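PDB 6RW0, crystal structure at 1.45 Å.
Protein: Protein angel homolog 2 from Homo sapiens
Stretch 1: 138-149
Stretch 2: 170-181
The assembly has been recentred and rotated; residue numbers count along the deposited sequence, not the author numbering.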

ATOM      1  N   GLY A 138      11.379  -5.143  -0.879  1.00 14.25           N
ATOM      2  CA  GLY A 138      10.167  -5.647  -0.285  1.00 15.37           C
ATOM      3  C   GLY A 138       9.456  -4.641   0.586  1.00 14.21           C
ATOM      4  O   GLY A 138       9.707  -3.434   0.526  1.00 15.28           O
ATOM      5  N   CYS A 139       8.550  -5.172   1.390  1.00 13.29           N
ATOM      6  CA  CYS A 139       7.722  -4.382   2.284  1.00 15.01           C
ATOM      7  C   CYS A 139       8.245  -4.478   3.709  1.00 14.32           C
ATOM      8  O   CYS A 139       8.707  -5.537   4.157  1.00 16.39           O
ATOM      9  CB  CYS A 139       6.290  -4.914   2.312  1.00 16.94           C
ATOM     10  SG  CYS A 139       5.353  -4.707   0.817  1.00 21.81           S
ATOM     11  N   ALA A 140       8.115  -3.390   4.449  1.00 14.20           N
ATOM     12  CA  ALA A 140       8.411  -3.403   5.870  1.00 13.50           C
ATOM     13  C   ALA A 140       7.237  -2.803   6.625  1.00 13.54           C
ATOM     14  O   ALA A 140       6.587  -1.875   6.139  1.00 15.75           O
ATOM     15  CB  ALA A 140       9.697  -2.643   6.203  1.00 15.77           C
ATOM     16  N   ILE A 141       6.946  -3.357   7.796  1.00 14.31           N
ATOM     17  CA  ILE A 141       6.047  -2.724   8.756  1.00 13.57           C
ATOM     18  C   ILE A 141       6.838  -2.516  10.035  1.00 14.59           C
ATOM     19  O   ILE A 141       7.414  -3.465  10.577  1.00 15.07           O
ATOM     20  CB  ILE A 141       4.771  -3.538   9.027  1.00 14.89           C
ATOM     21  CG1 ILE A 141       3.950  -3.729   7.758  1.00 15.12           C
ATOM     22  CG2 ILE A 141       3.911  -2.807  10.066  1.00 15.01           C
ATOM     23  CD1 ILE A 141       2.756  -4.695   7.911  1.00 14.97           C
ATOM     24  N   CYS A 142       6.872  -1.276  10.505  1.00 13.61           N
ATOM     25  CA  CYS A 142       7.635  -0.889  11.677  1.00 14.75           C
ATOM     26  C   CYS A 142       6.690  -0.183  12.633  1.00 15.45           C
ATOM     27  O   CYS A 142       5.742   0.478  12.208  1.00 17.94           O
ATOM     28  CB  CYS A 142       8.762   0.066  11.278  1.00 16.75           C
ATOM     29  SG  CYS A 142       9.734  -0.465   9.832  1.00 19.22           S
ATOM     30  N   PHE A 143       6.912  -0.313  13.924  1.00 14.94           N
ATOM     31  CA  PHE A 143       6.003   0.325  14.900  1.00 15.20           C
ATOM     32  C   PHE A 143       6.800   0.731  16.139  1.00 17.52           C
ATOM     33  O   PHE A 143       7.785   0.121  16.428  1.00 16.16           O
ATOM     34  CB  PHE A 143       4.839  -0.612  15.228  1.00 15.97           C
ATOM     35  CG  PHE A 143       5.278  -1.863  15.926  1.00 16.98           C
ATOM     36  CD1 PHE A 143       5.523  -3.025  15.232  1.00 16.44           C
ATOM     37  CD2 PHE A 143       5.522  -1.831  17.278  1.00 18.53           C
ATOM     38  CE1 PHE A 143       5.952  -4.149  15.902  1.00 19.16           C
ATOM     39  CE2 PHE A 143       5.953  -2.952  17.943  1.00 19.05           C
ATOM     40  CZ  PHE A 143       6.156  -4.104  17.253  1.00 18.50           C
ATOM     41  N   LYS A 144       6.390   1.812  16.781  1.00 16.31           N
ATOM     42  CA  LYS A 144       7.101   2.281  17.988  1.00 16.50           C
ATOM     43  C   LYS A 144       6.884   1.237  19.076  1.00 18.21           C
ATOM     44  O   LYS A 144       5.755   0.967  19.379  1.00 18.06           O
ATOM     45  CB  LYS A 144       6.561   3.642  18.425  1.00 17.21           C
ATOM     46  CG  LYS A 144       6.935   4.786  17.503  1.00 19.07           C
ATOM     47  CD  LYS A 144       8.406   5.022  17.416  1.00 18.40           C
ATOM     48  CE  LYS A 144       8.751   6.388  16.867  1.00 21.13           C
ATOM     49  NZ  LYS A 144       8.384   7.446  17.826  1.00 24.29           N
ATOM     50  N   HIS A 145       7.933   0.750  19.726  1.00 18.01           N
ATOM     51  CA  HIS A 145       7.742  -0.266  20.795  1.00 22.70           C
ATOM     52  C   HIS A 145       7.107   0.363  22.042  1.00 23.73           C
ATOM     53  O   HIS A 145       6.544  -0.371  22.786  1.00 23.97           O
ATOM     54  CB  HIS A 145       8.974  -1.145  21.003  1.00 34.27           C
ATOM     55  CG  HIS A 145      10.255  -0.431  20.998  1.00 39.39           C
ATOM     56  ND1 HIS A 145      10.585   0.445  21.986  1.00 46.84           N
ATOM     57  CD2 HIS A 145      11.302  -0.502  20.163  1.00 42.24           C
ATOM     58  CE1 HIS A 145      11.784   0.919  21.746  1.00 49.07           C
ATOM     59  NE2 HIS A 145      12.235   0.358  20.631  1.00 47.46           N
ATOM     60  N   SER A 146       7.183   1.676  22.227  1.00 22.72           N
ATOM     61  CA  SER A 146       6.485   2.414  23.298  1.00 24.81           C
ATOM     62  C   SER A 146       4.965   2.369  23.094  1.00 23.24           C
ATOM     63  O   SER A 146       4.273   2.564  24.057  1.00 25.66           O
ATOM     64  CB  SER A 146       6.981   3.829  23.388  1.00 27.60           C
ATOM     65  OG  SER A 146       6.527   4.618  22.311  1.00 29.47           O
ATOM     66  N   LYS A 147       4.466   2.224  21.866  1.00 19.86           N
ATOM     67  CA  LYS A 147       3.017   2.267  21.569  1.00 20.41           C
ATOM     68  C   LYS A 147       2.381   0.885  21.409  1.00 20.09           C
ATOM     69  O   LYS A 147       1.209   0.796  21.632  1.00 20.12           O
ATOM     70  CB  LYS A 147       2.778   3.053  20.280  1.00 23.53           C
ATOM     71  CG  LYS A 147       3.009   4.547  20.379  1.00 29.00           C
ATOM     72  CD  LYS A 147       1.957   5.281  21.170  1.00 29.93           C
ATOM     73  CE  LYS A 147       0.629   5.436  20.469  1.00 29.23           C
ATOM     74  NZ  LYS A 147      -0.274   6.348  21.213  1.00 29.13           N
ATOM     75  N   PHE A 148       3.124  -0.144  21.035  1.00 18.32           N
ATOM     76  CA  PHE A 148       2.511  -1.467  20.794  1.00 17.35           C
ATOM     77  C   PHE A 148       3.440  -2.625  21.140  1.00 17.79           C
ATOM     78  O   PHE A 148       4.636  -2.463  21.121  1.00 19.72           O
ATOM     79  CB  PHE A 148       2.248  -1.719  19.301  1.00 17.69           C
ATOM     80  CG  PHE A 148       1.425  -0.692  18.577  1.00 17.03           C
ATOM     81  CD1 PHE A 148       0.059  -0.798  18.531  1.00 18.47           C
ATOM     82  CD2 PHE A 148       2.025   0.356  17.919  1.00 19.22           C
ATOM     83  CE1 PHE A 148      -0.683   0.139  17.853  1.00 20.26           C
ATOM     84  CE2 PHE A 148       1.272   1.301  17.254  1.00 21.09           C
ATOM     85  CZ  PHE A 148      -0.082   1.186  17.216  1.00 19.55           C
ATOM     86  N   SER A 149       2.837  -3.767  21.441  1.00 18.40           N
ATOM     87  CA  SER A 149       3.529  -5.045  21.464  1.00 17.38           C
ATOM     88  C   SER A 149       3.131  -5.861  20.240  1.00 17.60           C
ATOM     89  O   SER A 149       2.035  -5.710  19.694  1.00 20.02           O
ATOM     90  CB  SER A 149       3.172  -5.866  22.705  1.00 18.48           C
ATOM     91  OG  SER A 149       3.603  -5.230  23.899  1.00 21.89           O
ATOM     92  N   ASN A 170       5.655 -10.553  -6.118  1.00 13.63           N
ATOM     93  CA  ASN A 170       5.178  -9.583  -5.146  1.00 12.93           C
ATOM     94  C   ASN A 170       4.784 -10.250  -3.831  1.00 14.51           C
ATOM     95  O   ASN A 170       4.505 -11.459  -3.756  1.00 13.90           O
ATOM     96  CB  ASN A 170       4.007  -8.813  -5.736  1.00 12.94           C
ATOM     97  CG  ASN A 170       4.360  -8.164  -7.044  1.00 14.09           C
ATOM     98  OD1 ASN A 170       4.161  -8.752  -8.113  1.00 14.62           O
ATOM     99  ND2 ASN A 170       4.949  -6.967  -6.974  1.00 17.47           N
ATOM    100  N   VAL A 171       4.748  -9.423  -2.787  1.00 12.90           N
ATOM    101  CA  VAL A 171       4.501  -9.888  -1.431  1.00 13.15           C
ATOM    102  C   VAL A 171       3.618  -8.913  -0.657  1.00 13.87           C
ATOM    103  O   VAL A 171       3.361  -7.780  -1.070  1.00 14.07           O
ATOM    104  CB  VAL A 171       5.810 -10.121  -0.641  1.00 13.48           C
ATOM    105  CG1 VAL A 171       6.661 -11.219  -1.266  1.00 14.09           C
ATOM    106  CG2 VAL A 171       6.618  -8.818  -0.528  1.00 14.97           C
ATOM    107  N   GLY A 172       3.178  -9.396   0.507  1.00 14.42           N
ATOM    108  CA  GLY A 172       2.526  -8.569   1.501  1.00 14.63           C
ATOM    109  C   GLY A 172       2.986  -8.977   2.886  1.00 14.14           C
ATOM    110  O   GLY A 172       3.698  -9.972   3.058  1.00 13.61           O
ATOM    111  N   LEU A 173       2.551  -8.207   3.878  1.00 14.02           N
ATOM    112  CA  LEU A 173       2.929  -8.468   5.262  1.00 12.72           C
ATOM    113  C   LEU A 173       1.805  -7.970   6.152  1.00 13.37           C
ATOM    114  O   LEU A 173       1.269  -6.883   5.917  1.00 14.72           O
ATOM    115  CB  LEU A 173       4.245  -7.777   5.624  1.00 13.10           C
ATOM    116  CG  LEU A 173       4.796  -8.065   7.018  1.00 13.32           C
ATOM    117  CD1 LEU A 173       5.113  -9.515   7.244  1.00 15.12           C
ATOM    118  CD2 LEU A 173       6.052  -7.202   7.216  1.00 15.83           C
ATOM    119  N   VAL A 174       1.427  -8.778   7.139  1.00 13.09           N
ATOM    120  CA  VAL A 174       0.343  -8.448   8.061  1.00 13.81           C
ATOM    121  C   VAL A 174       0.865  -8.646   9.474  1.00 14.27           C
ATOM    122  O   VAL A 174       1.342  -9.736   9.815  1.00 15.38           O
ATOM    123  CB  VAL A 174      -0.905  -9.316   7.820  1.00 14.00           C
ATOM    124  CG1 VAL A 174      -2.016  -8.917   8.772  1.00 16.73           C
ATOM    125  CG2 VAL A 174      -1.357  -9.204   6.358  1.00 14.95           C
ATOM    126  N   LEU A 175       0.800  -7.602  10.293  1.00 14.75           N
ATOM    127  CA  LEU A 175       1.154  -7.718  11.698  1.00 14.34           C
ATOM    128  C   LEU A 175      -0.109  -7.601  12.535  1.00 15.14           C
ATOM    129  O   LEU A 175      -1.045  -6.879  12.180  1.00 17.11           O
ATOM    130  CB  LEU A 175       2.130  -6.626  12.153  1.00 16.28           C
ATOM    131  CG  LEU A 175       3.466  -6.472  11.428  1.00 17.96           C
ATOM    132  CD1 LEU A 175       4.405  -5.554  12.224  1.00 18.30           C
ATOM    133  CD2 LEU A 175       4.148  -7.783  11.124  1.00 18.58           C
ATOM    134  N   LEU A 176      -0.127  -8.299  13.659  1.00 14.97           N
ATOM    135  CA  LEU A 176      -1.150  -8.097  14.669  1.00 15.48           C
ATOM    136  C   LEU A 176      -0.459  -7.465  15.870  1.00 15.19           C
ATOM    137  O   LEU A 176       0.510  -8.029  16.390  1.00 16.41           O
ATOM    138  CB  LEU A 176      -1.827  -9.409  15.037  1.00 17.02           C
ATOM    139  CG  LEU A 176      -3.084  -9.198  15.880  1.00 18.64           C
ATOM    140  CD1 LEU A 176      -4.221  -8.499  15.132  1.00 19.53           C
ATOM    141  CD2 LEU A 176      -3.563 -10.542  16.411  1.00 19.75           C
ATOM    142  N   LEU A 177      -0.921  -6.279  16.241  1.00 16.91           N
ATOM    143  CA  LEU A 177      -0.285  -5.447  17.282  1.00 17.51           C
ATOM    144  C   LEU A 177      -1.224  -5.237  18.466  1.00 18.20           C
ATOM    145  O   LEU A 177      -2.382  -5.089  18.244  1.00 20.72           O
ATOM    146  CB  LEU A 177       0.075  -4.079  16.698  1.00 17.04           C
ATOM    147  CG  LEU A 177       0.988  -4.068  15.481  1.00 17.94           C
ATOM    148  CD1 LEU A 177       1.235  -2.643  15.041  1.00 20.11           C
ATOM    149  CD2 LEU A 177       2.306  -4.755  15.766  1.00 19.69           C
ATOM    150  N   GLN A 178      -0.694  -5.219  19.680  1.00 19.13           N
ATOM    151  CA  GLN A 178      -1.494  -4.957  20.886  1.00 17.93           C
ATOM    152  C   GLN A 178      -1.159  -3.540  21.356  1.00 18.52           C
ATOM    153  O   GLN A 178      -0.023  -3.314  21.718  1.00 17.48           O
ATOM    154  CB  GLN A 178      -1.188  -5.972  21.977  1.00 20.32           C
ATOM    155  CG  GLN A 178      -2.049  -5.767  23.210  1.00 25.08           C
ATOM    156  CD  GLN A 178      -3.513  -5.905  22.900  1.00 28.78           C
ATOM    157  OE1 GLN A 178      -3.922  -6.798  22.191  1.00 30.56           O
ATOM    158  NE2 GLN A 178      -4.314  -4.989  23.393  1.00 33.42           N
ATOM    159  N   PRO A 179      -2.106  -2.589  21.359  1.00 18.28           N
ATOM    160  CA  PRO A 179      -1.837  -1.264  21.885  1.00 18.62           C
ATOM    161  C   PRO A 179      -1.364  -1.347  23.345  1.00 19.69           C
ATOM    162  O   PRO A 179      -1.916  -2.100  24.060  1.00 21.17           O
ATOM    163  CB  PRO A 179      -3.186  -0.554  21.777  1.00 21.06           C
ATOM    164  CG  PRO A 179      -3.853  -1.248  20.635  1.00 21.63           C
ATOM    165  CD  PRO A 179      -3.440  -2.692  20.792  1.00 19.32           C
ATOM    166  N   LYS A 180      -0.355  -0.567  23.717  1.00 20.84           N
ATOM    167  CA  LYS A 180       0.208  -0.564  25.082  1.00 25.05           C
ATOM    168  C   LYS A 180      -0.539   0.445  25.946  1.00 31.04           C
ATOM    169  O   LYS A 180      -0.104   1.570  25.996  1.00 35.03           O
ATOM    170  CB  LYS A 180       1.684  -0.195  25.022  1.00 27.63           C
ATOM    171  CG  LYS A 180       2.597  -1.363  24.751  1.00 30.56           C
ATOM    172  CD  LYS A 180       4.002  -1.119  25.163  1.00 29.87           C
ATOM    173  CE  LYS A 180       4.889  -2.261  24.754  1.00 28.84           C
ATOM    174  NZ  LYS A 180       6.313  -1.947  24.956  1.00 28.93           N
ATOM    175  N   ILE A 181      -1.621   0.029  26.585  1.00 32.94           N
ATOM    176  CA  ILE A 181      -2.436   0.869  27.509  1.00 40.69           C
ATOM    177  C   ILE A 181      -2.915  -0.004  28.676  1.00 46.44           C
ATOM    178  O   ILE A 181      -2.816  -1.233  28.545  1.00 49.15           O
ATOM    179  CB  ILE A 181      -3.611   1.547  26.785  1.00 45.50           C
ATOM    180  CG1 ILE A 181      -4.508   0.548  26.067  1.00 45.76           C
ATOM    181  CG2 ILE A 181      -3.144   2.614  25.824  1.00 47.70           C
ATOM    182  CD1 ILE A 181      -5.402   1.213  25.091  1.00 47.04           C
TER
HETATM  183  O   HOH W   1       1.356   3.445  24.673  1.00 36.65           O

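The strongest polar links between the two stretches cluster at their C-terminal ends, where Lys147 to Ser149 run antiparallel to Gln178 to Lys180. Ser149 and Gln178 form a hydrogen-bonded pair in which each backbone donates one hydrogen bond to the other and accepts one from it: Gln178 N donates to Ser149 O at 2.8 Å, and Ser149 N donates to Gln178 O at 2.9 Å. Both bonds are close to straight, with N-H...O angles of 171° and 164°. One step along the ladder, Phe148 and Pro179 make a non-hydrogen-bonded pair with their CA atoms only 4.5 Å apart. Proline has no amide hydrogen to offer, and this position in the ladder asks for none. The next amide, Lys180 N, resumes the pattern by donating to Lys147 O at 2.9 Å.

The side chain of Lys180 extends this polar contact into the turn that precedes Phe148. Its ammonium group reaches the backbone carbonyl of His145, with Lys180 NZ donating to His145 O at 2.7 Å, so that a cationic donor meets a carbonyl in a segment of helical backbone angles. That segment is itself tied back by the bond from Lys147 N to Lys144 O, at 3.1 Å. On its way to His145 the Lys180 chain passes Ser149, Lys180 CE lying 3.3 Å from Ser149 OG. A water adds a further bridge, donating to Ser146 O at 3.1 Å and to Lys180 O at 2.7 Å and thereby joining two carbonyls that could not bond to each other.

Close CA-H...O contacts accompany the antiparallel pairing. Phe148 CA lies 3.3 Å from Gln178 O, and Leu177 CA lies 3.4 Å from Ser149 O, so each of these carbonyls, already accepting an amide hydrogen, also faces a polarised CA-H group.

Away from this ladder, the contact is made by side chains. Strands 138-144 and 171-179 run nearly parallel, their directions differing by 11°, but their axes come no closer than 6.9 Å and no backbone hydrogen bond joins them. Instead Cys139, Ile141 and Phe143 point toward the second stretch, while Val171, Leu173, Leu175 and Leu177 point toward the first; the alternation of a strand turns Ala140, Cys142, Val174 and Leu176 away. Ile141 spans two leucines: its CD1 is 4.0 Å from Leu173 CG, and its CG2 is 3.5 Å from Leu175 CD1.

Leu177 links this apolar layer to the antiparallel ladder by placing its two methyl groups over different aromatic rings. Leu177 CD2 sits 3.9 Å from the centroid of the Phe143 ring, and Leu177 CD1 sits 4.1 Å from that of the Phe148 ring; both methyls lie over a ring face, where C-H groups can meet the pi electrons. Leu175 approaches Phe143 differently, at the ring edge, with its CD1 4.1 Å from Phe143 CD1. Altogether the two stretches bury 792 Å² between them, summed over both sides.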